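Glycoside Hydrolase (Bacteroides uniformis, PDB 5T99) probably hydrolyses beta-galactosidic bonds in agarose-derived oligosaccharides as a family 2 glycoside hydrolase, and binds the galactose-like inhibitor D-galacto-isofagomine. Local coordinates at residues S500-V504 and F784-C788; S582-Y586 and A770-F776. One frame throughout, in Å; residues are numbered along the deposited sequence.

How the contacts relate
Both contacts join the TIM-barrel part of the chain to the C-terminal domain of family 2 type, and their centres lie about 13 Å apart on the same side of the molecule. The order along the chain is 500-504, 582-586, 770-776, 784-788, which nests contact 2 inside the loop closed by contact 1. On the barrel side, segment 500-504 follows strand 490-495, and segment 582-586 comes after strand 549-552, the two strands being parallel neighbours in the barrel sheet; on the other side, strand 780-782 separates 770-776 from 784-788. The contacts touch where Ser500 N meets Tyr586 O at 3.1 Å, a probable hydrogen bond. The touching loops suggest that both belong to one interface between the barrel and the C-terminal domain.

Contact 1: residues S500-V504 and F784-C788; sequences SSRGV and FSGMC
Gly503 and Ser785 bring the two backbones closest, CA to CA 5.3 Å, where a type II turn from Ser501 to Val504 faces a type I' turn from Phe784 to Met787. Gly503 has positive phi (64°), and a side chain there would run into Ser785 CB. Ser785 OG donates to Arg502 O at 2.8 Å, tilted only 15° from the carbonyl plane. The Arg502 side chain reaches across to the same turn: CG lies anti to the backbone N (chi1 -175°) and the chain bends at chi3, laying the guanidinium beside residues 784-787. Arg502 NH2 gives a hydrogen bond to Phe784 O at 2.9 Å from above the carbonyl plane, and NH1 adds a weak one to the same oxygen. Met787 N reaches Phe784 O from the opposite face, so this carbonyl serves both the turn and the contact. Arg502 NE forms a salt bridge with Asp591, and NH2 also bonds Asn767 O. A leucine here would probably cost Asp591 this salt bridge and strip Phe784 O and Asn767 O of their guanidinium bonds. Val504 CG2 packs on Phe784 CZ at 3.7 Å, the side chains crossing near a right angle, while Ser501 CB lies at the ring edge. The loop after strand 490-495 thus abuts the start of strand 787-793, whose Met787 side chain rests on Thr734 and Arg736 of strand 730-738.

Contact 2: residues S582-Y586 and A770-F776; sequences SRSSY and AATTESF
Arg583 enters the bend of 770-776 and ends with its guanidinium against the backbone of Glu774. Arg583 NH1 and NH2 both donate to Glu774 O, at 2.9 Å and 3.1 Å; the oxygen lies near the guanidinium plane, and the NH1 bond is the straighter (149° at the hydrogen). Phe776 covers one face of the Arg583 guanidinium in a flat cation-pi stack, centres 4.2 Å apart and planes at 17°. Over the opposite face sits Thr772 O, whose 3.1 Å approach to Arg583 NE has too poor an angle for a hydrogen bond. Edge and both faces are thereby engaged, which limits rotation of the group. The chain gets there extended from CG to NE, after a first torsion of 73° that sets CG between the backbone N and the carbonyl carbon.

At the Ala770 end of the contact, Ala770 CB lies over the face of the Tyr586 ring, a CH-pi contact 3.8 Å from the centroid. Ala770 O takes a weak bond from Arg583 N. These are loop-to-loop contacts between the barrel, beyond strand 549-552, and the C-terminal domain, between strands 761-766 and 780-782.

Further out, an ST turn shapes the Glu774 corner: Thr772 OG1 accepts from Glu774 N and donates to Glu774 OE1. Glu774 OE2 accepts from Lys782 N, tying that corner to strand 780-782. Ser582 OG and Tyr586 OH share a hydrogen bond of 3.0 Å that bridges the ends of 582-586. Ser585 OG turns to Asp557 and Tyr558 N, its side chain about 9 Å from the bound D-galacto-isofagomine.

Contact 1: residues S500-V504 and F784-C788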
ATOM      1  N   SER A 500       3.976  19.757   0.517  1.00 24.47           N
ATOM      2  CA  SER A 500       2.882  20.720   0.567  1.00 24.59           C
ATOM      3  C   SER A 500       1.867  20.338   1.638  1.00 25.23           C
ATOM      4  O   SER A 500       1.797  19.180   2.057  1.00 25.50           O
ATOM      5  CB  SER A 500       2.193  20.835  -0.791  1.00 24.70           C
ATOM      6  OG  SER A 500       1.678  19.597  -1.235  1.00 24.76           O
ATOM      7  N   SER A 501       1.121  21.332   2.111  1.00 25.81           N
ATOM      8  CA  SER A 501      -0.055  21.107   2.953  1.00 26.44           C
ATOM      9  C   SER A 501      -1.277  21.406   2.088  1.00 26.44           C
ATOM     10  O   SER A 501      -1.257  22.369   1.315  1.00 25.98           O
ATOM     11  CB  SER A 501      -0.035  22.019   4.182  1.00 26.96           C
ATOM     12  OG  SER A 501       1.163  21.865   4.936  1.00 26.41           O
ATOM     13  N   ARG A 502      -2.319  20.579   2.210  1.00 26.55           N
ATOM     14  CA  ARG A 502      -3.553  20.725   1.419  1.00 26.66           C
ATOM     15  C   ARG A 502      -4.189  22.090   1.633  1.00 26.72           C
ATOM     16  O   ARG A 502      -4.449  22.465   2.771  1.00 27.36           O
ATOM     17  CB  ARG A 502      -4.585  19.649   1.811  1.00 25.85           C
ATOM     18  CG  ARG A 502      -5.845  19.650   0.944  1.00 25.36           C
ATOM     19  CD  ARG A 502      -6.722  18.428   1.194  1.00 25.35           C
ATOM     20  NE  ARG A 502      -7.062  18.287   2.604  1.00 25.41           N
ATOM     21  CZ  ARG A 502      -7.958  19.027   3.263  1.00 25.69           C
ATOM     22  NH1 ARG A 502      -8.650  19.986   2.652  1.00 25.64           N
ATOM     23  NH2 ARG A 502      -8.164  18.803   4.560  1.00 26.04           N
ATOM     24  N   GLY A 503      -4.435  22.814   0.546  1.00 26.81           N
ATOM     25  CA  GLY A 503      -5.143  24.089   0.600  1.00 28.81           C
ATOM     26  C   GLY A 503      -4.473  25.229   1.363  1.00 30.58           C
ATOM     27  O   GLY A 503      -5.162  26.125   1.837  1.00 29.72           O
ATOM     28  N   VAL A 504      -3.143  25.200   1.469  1.00 31.80           N
ATOM     29  CA  VAL A 504      -2.387  26.245   2.158  1.00 32.88           C
ATOM     30  C   VAL A 504      -1.470  26.919   1.155  1.00 33.59           C
ATOM     31  O   VAL A 504      -0.646  26.265   0.539  1.00 34.61           O
ATOM     32  CB  VAL A 504      -1.567  25.678   3.335  1.00 33.06           C
ATOM     33  CG1 VAL A 504      -0.730  26.772   3.993  1.00 33.04           C
ATOM     34  CG2 VAL A 504      -2.497  25.032   4.356  1.00 33.47           C
ATOM     35  N   PHE A 784      -9.664  21.193   8.291  1.00 28.52           N
ATOM     36  CA  PHE A 784      -8.401  21.768   7.847  1.00 27.81           C
ATOM     37  C   PHE A 784      -8.613  22.167   6.399  1.00 27.08           C
ATOM     38  O   PHE A 784      -9.120  21.373   5.599  1.00 27.12           O
ATOM     39  CB  PHE A 784      -7.249  20.760   7.976  1.00 28.17           C
ATOM     40  CG  PHE A 784      -5.905  21.317   7.571  1.00 28.68           C
ATOM     41  CD1 PHE A 784      -5.247  22.241   8.377  1.00 28.72           C
ATOM     42  CD2 PHE A 784      -5.296  20.920   6.378  1.00 29.03           C
ATOM     43  CE1 PHE A 784      -4.015  22.762   8.006  1.00 28.86           C
ATOM     44  CE2 PHE A 784      -4.064  21.440   6.000  1.00 28.84           C
ATOM     45  CZ  PHE A 784      -3.423  22.364   6.815  1.00 29.01           C
ATOM     46  N   SER A 785      -8.250  23.401   6.074  1.00 26.09           N
ATOM     47  CA  SER A 785      -8.483  23.972   4.750  1.00 26.16           C
ATOM     48  C   SER A 785      -9.863  23.631   4.163  1.00 26.20           C
ATOM     49  O   SER A 785      -9.981  23.230   3.001  1.00 26.33           O
ATOM     50  CB  SER A 785      -7.348  23.574   3.801  1.00 26.19           C
ATOM     51  OG  SER A 785      -6.114  24.103   4.256  1.00 25.67           O
ATOM     52  N   GLY A 786     -10.893  23.790   4.998  1.00 25.96           N
ATOM     53  CA  GLY A 786     -12.287  23.604   4.614  1.00 25.78           C
ATOM     54  C   GLY A 786     -12.893  22.237   4.888  1.00 26.06           C
ATOM     55  O   GLY A 786     -14.125  22.101   4.866  1.00 24.76           O
ATOM     56  N   MET A 787     -12.062  21.228   5.155  1.00 26.34           N
ATOM     57  CA  MET A 787     -12.540  19.852   5.164  1.00 26.67           C
ATOM     58  C   MET A 787     -11.943  18.994   6.257  1.00 27.28           C
ATOM     59  O   MET A 787     -10.856  19.260   6.782  1.00 27.33           O
ATOM     60  CB  MET A 787     -12.271  19.180   3.809  1.00 27.08           C
ATOM     61  CG  MET A 787     -13.252  19.568   2.707  1.00 27.44           C
ATOM     62  SD  MET A 787     -12.991  18.705   1.136  1.00 26.24           S
ATOM     63  CE  MET A 787     -11.727  19.719   0.367  1.00 25.42           C
ATOM     64  N   CYS A 788     -12.689  17.956   6.593  1.00 27.09           N
ATOM     65  CA  CYS A 788     -12.187  16.867   7.396  1.00 27.30           C
ATOM     66  C   CYS A 788     -12.910  15.588   6.935  1.00 26.20           C
ATOM     67  O   CYS A 788     -13.623  15.608   5.924  1.00 24.65           O
ATOM     68  CB  CYS A 788     -12.329  17.185   8.892  1.00 27.68           C
ATOM     69  SG  CYS A 788     -14.003  17.302   9.540  1.00 28.62           S
TER

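Contact 2: residues S582-Y586 and A770-F776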
ATOM      1  N   SER A 582       5.069  18.194  14.294  1.00 56.51           N
ATOM      2  CA  SER A 582       4.722  17.536  13.035  1.00 55.50           C
ATOM      3  C   SER A 582       4.900  16.016  13.117  1.00 52.35           C
ATOM      4  O   SER A 582       5.996  15.502  12.893  1.00 53.79           O
ATOM      5  CB  SER A 582       5.557  18.112  11.890  1.00 55.92           C
ATOM      6  OG  SER A 582       5.202  19.464  11.648  1.00 56.12           O
ATOM      7  N   ARG A 583       3.803  15.321  13.425  1.00 47.99           N
ATOM      8  CA  ARG A 583       3.766  13.855  13.570  1.00 44.97           C
ATOM      9  C   ARG A 583       3.609  13.061  12.256  1.00 41.64           C
ATOM     10  O   ARG A 583       3.651  11.828  12.294  1.00 40.60           O
ATOM     11  CB  ARG A 583       2.615  13.444  14.508  1.00 47.01           C
ATOM     12  CG  ARG A 583       1.222  13.581  13.895  1.00 49.37           C
ATOM     13  CD  ARG A 583       0.122  13.023  14.777  1.00 51.99           C
ATOM     14  NE  ARG A 583      -1.199  13.450  14.293  1.00 54.47           N
ATOM     15  CZ  ARG A 583      -2.352  13.275  14.946  1.00 55.96           C
ATOM     16  NH1 ARG A 583      -3.490  13.719  14.400  1.00 54.54           N
ATOM     17  NH2 ARG A 583      -2.383  12.662  16.139  1.00 56.13           N
ATOM     18  N   SER A 584       3.367  13.740  11.127  1.00 35.97           N
ATOM     19  CA  SER A 584       3.145  13.055   9.841  1.00 32.20           C
ATOM     20  C   SER A 584       3.701  13.863   8.660  1.00 29.86           C
ATOM     21  O   SER A 584       4.259  14.948   8.844  1.00 30.30           O
ATOM     22  CB  SER A 584       1.655  12.658   9.667  1.00 31.23           C
ATOM     23  OG  SER A 584       0.784  13.755   9.453  1.00 29.96           O
ATOM     24  N   SER A 585       3.570  13.319   7.453  1.00 27.12           N
ATOM     25  CA  SER A 585       4.303  13.833   6.298  1.00 24.95           C
ATOM     26  C   SER A 585       3.581  14.932   5.544  1.00 24.03           C
ATOM     27  O   SER A 585       2.376  15.175   5.743  1.00 22.70           O
ATOM     28  CB  SER A 585       4.638  12.686   5.339  1.00 24.69           C
ATOM     29  OG  SER A 585       3.490  12.237   4.648  1.00 24.13           O
ATOM     30  N   TYR A 586       4.360  15.589   4.682  1.00 22.66           N
ATOM     31  CA  TYR A 586       3.871  16.536   3.694  1.00 22.48           C
ATOM     32  C   TYR A 586       4.199  16.113   2.244  1.00 21.84           C
ATOM     33  O   TYR A 586       3.818  16.803   1.282  1.00 21.16           O
ATOM     34  CB  TYR A 586       4.514  17.904   3.950  1.00 23.51           C
ATOM     35  CG  TYR A 586       4.281  18.490   5.330  1.00 24.03           C
ATOM     36  CD1 TYR A 586       3.319  19.482   5.539  1.00 24.00           C
ATOM     37  CD2 TYR A 586       5.049  18.076   6.420  1.00 24.62           C
ATOM     38  CE1 TYR A 586       3.117  20.034   6.795  1.00 24.07           C
ATOM     39  CE2 TYR A 586       4.849  18.617   7.679  1.00 25.21           C
ATOM     40  CZ  TYR A 586       3.886  19.602   7.855  1.00 24.73           C
ATOM     41  OH  TYR A 586       3.690  20.126   9.102  1.00 25.16           O
ATOM     42  N   ALA A 770      -0.789  17.763   9.302  1.00 32.33           N
ATOM     43  CA  ALA A 770       0.384  17.069   9.792  1.00 34.28           C
ATOM     44  C   ALA A 770       0.767  17.507  11.192  1.00 36.16           C
ATOM     45  O   ALA A 770       1.320  16.711  11.949  1.00 37.95           O
ATOM     46  CB  ALA A 770       1.551  17.302   8.847  1.00 35.39           C
ATOM     47  N   ALA A 771       0.472  18.762  11.534  1.00 37.06           N
ATOM     48  CA  ALA A 771       0.944  19.360  12.784  1.00 38.16           C
ATOM     49  C   ALA A 771      -0.162  19.537  13.832  1.00 37.42           C
ATOM     50  O   ALA A 771      -0.228  20.555  14.498  1.00 38.74           O
ATOM     51  CB  ALA A 771       1.618  20.693  12.476  1.00 38.98           C
ATOM     52  N   THR A 772      -1.013  18.537  13.987  1.00 37.63           N
ATOM     53  CA  THR A 772      -2.006  18.528  15.057  1.00 38.19           C
ATOM     54  C   THR A 772      -1.797  17.301  15.921  1.00 38.12           C
ATOM     55  O   THR A 772      -1.139  16.348  15.506  1.00 38.12           O
ATOM     56  CB  THR A 772      -3.461  18.554  14.524  1.00 38.98           C
ATOM     57  OG1 THR A 772      -4.375  18.421  15.616  1.00 38.44           O
ATOM     58  CG2 THR A 772      -3.733  17.431  13.524  1.00 38.83           C
ATOM     59  N   THR A 773      -2.370  17.341  17.119  1.00 38.76           N
ATOM     60  CA  THR A 773      -2.357  16.213  18.045  1.00 39.71           C
ATOM     61  C   THR A 773      -3.760  15.665  18.333  1.00 37.98           C
ATOM     62  O   THR A 773      -3.936  14.896  19.278  1.00 36.48           O
ATOM     63  CB  THR A 773      -1.691  16.613  19.382  1.00 41.26           C
ATOM     64  OG1 THR A 773      -2.384  17.736  19.947  1.00 42.78           O
ATOM     65  CG2 THR A 773      -0.216  16.957  19.169  1.00 40.48           C
ATOM     66  N   GLU A 774      -4.758  16.048  17.533  1.00 37.29           N
ATOM     67  CA  GLU A 774      -6.105  15.482  17.684  1.00 37.75           C
ATOM     68  C   GLU A 774      -6.060  13.980  17.532  1.00 36.49           C
ATOM     69  O   GLU A 774      -5.375  13.470  16.655  1.00 37.70           O
ATOM     70  CB  GLU A 774      -7.060  16.013  16.626  1.00 39.01           C
ATOM     71  CG  GLU A 774      -7.577  17.412  16.876  1.00 40.25           C
ATOM     72  CD  GLU A 774      -8.243  17.969  15.638  1.00 41.87           C
ATOM     73  OE1 GLU A 774      -7.511  18.336  14.688  1.00 42.61           O
ATOM     74  OE2 GLU A 774      -9.491  18.017  15.611  1.00 42.23           O
ATOM     75  N   SER A 775      -6.792  13.282  18.391  1.00 36.81           N
ATOM     76  CA  SER A 775      -6.959  11.836  18.282  1.00 35.01           C
ATOM     77  C   SER A 775      -7.565  11.471  16.924  1.00 35.41           C
ATOM     78  O   SER A 775      -8.353  12.238  16.346  1.00 36.35           O
ATOM     79  CB  SER A 775      -7.858  11.318  19.408  1.00 34.36           C
ATOM     80  OG  SER A 775      -8.250   9.977  19.198  1.00 34.68           O
ATOM     81  N   PHE A 776      -7.164  10.310  16.413  1.00 32.60           N
ATOM     82  CA  PHE A 776      -7.782   9.746  15.226  1.00 30.93           C
ATOM     83  C   PHE A 776      -9.061   8.985  15.574  1.00 30.60           C
ATOM     84  O   PHE A 776      -9.822   8.656  14.670  1.00 31.13           O
ATOM     85  CB  PHE A 776      -6.818   8.803  14.500  1.00 29.70           C
ATOM     86  CG  PHE A 776      -5.659   9.499  13.841  1.00 28.66           C
ATOM     87  CD1 PHE A 776      -5.867  10.371  12.775  1.00 28.51           C
ATOM     88  CD2 PHE A 776      -4.355   9.259  14.256  1.00 28.10           C
ATOM     89  CE1 PHE A 776      -4.801  11.008  12.151  1.00 29.32           C
ATOM     90  CE2 PHE A 776      -3.278   9.894  13.640  1.00 27.87           C
ATOM     91  CZ  PHE A 776      -3.500  10.770  12.584  1.00 28.61           C
TER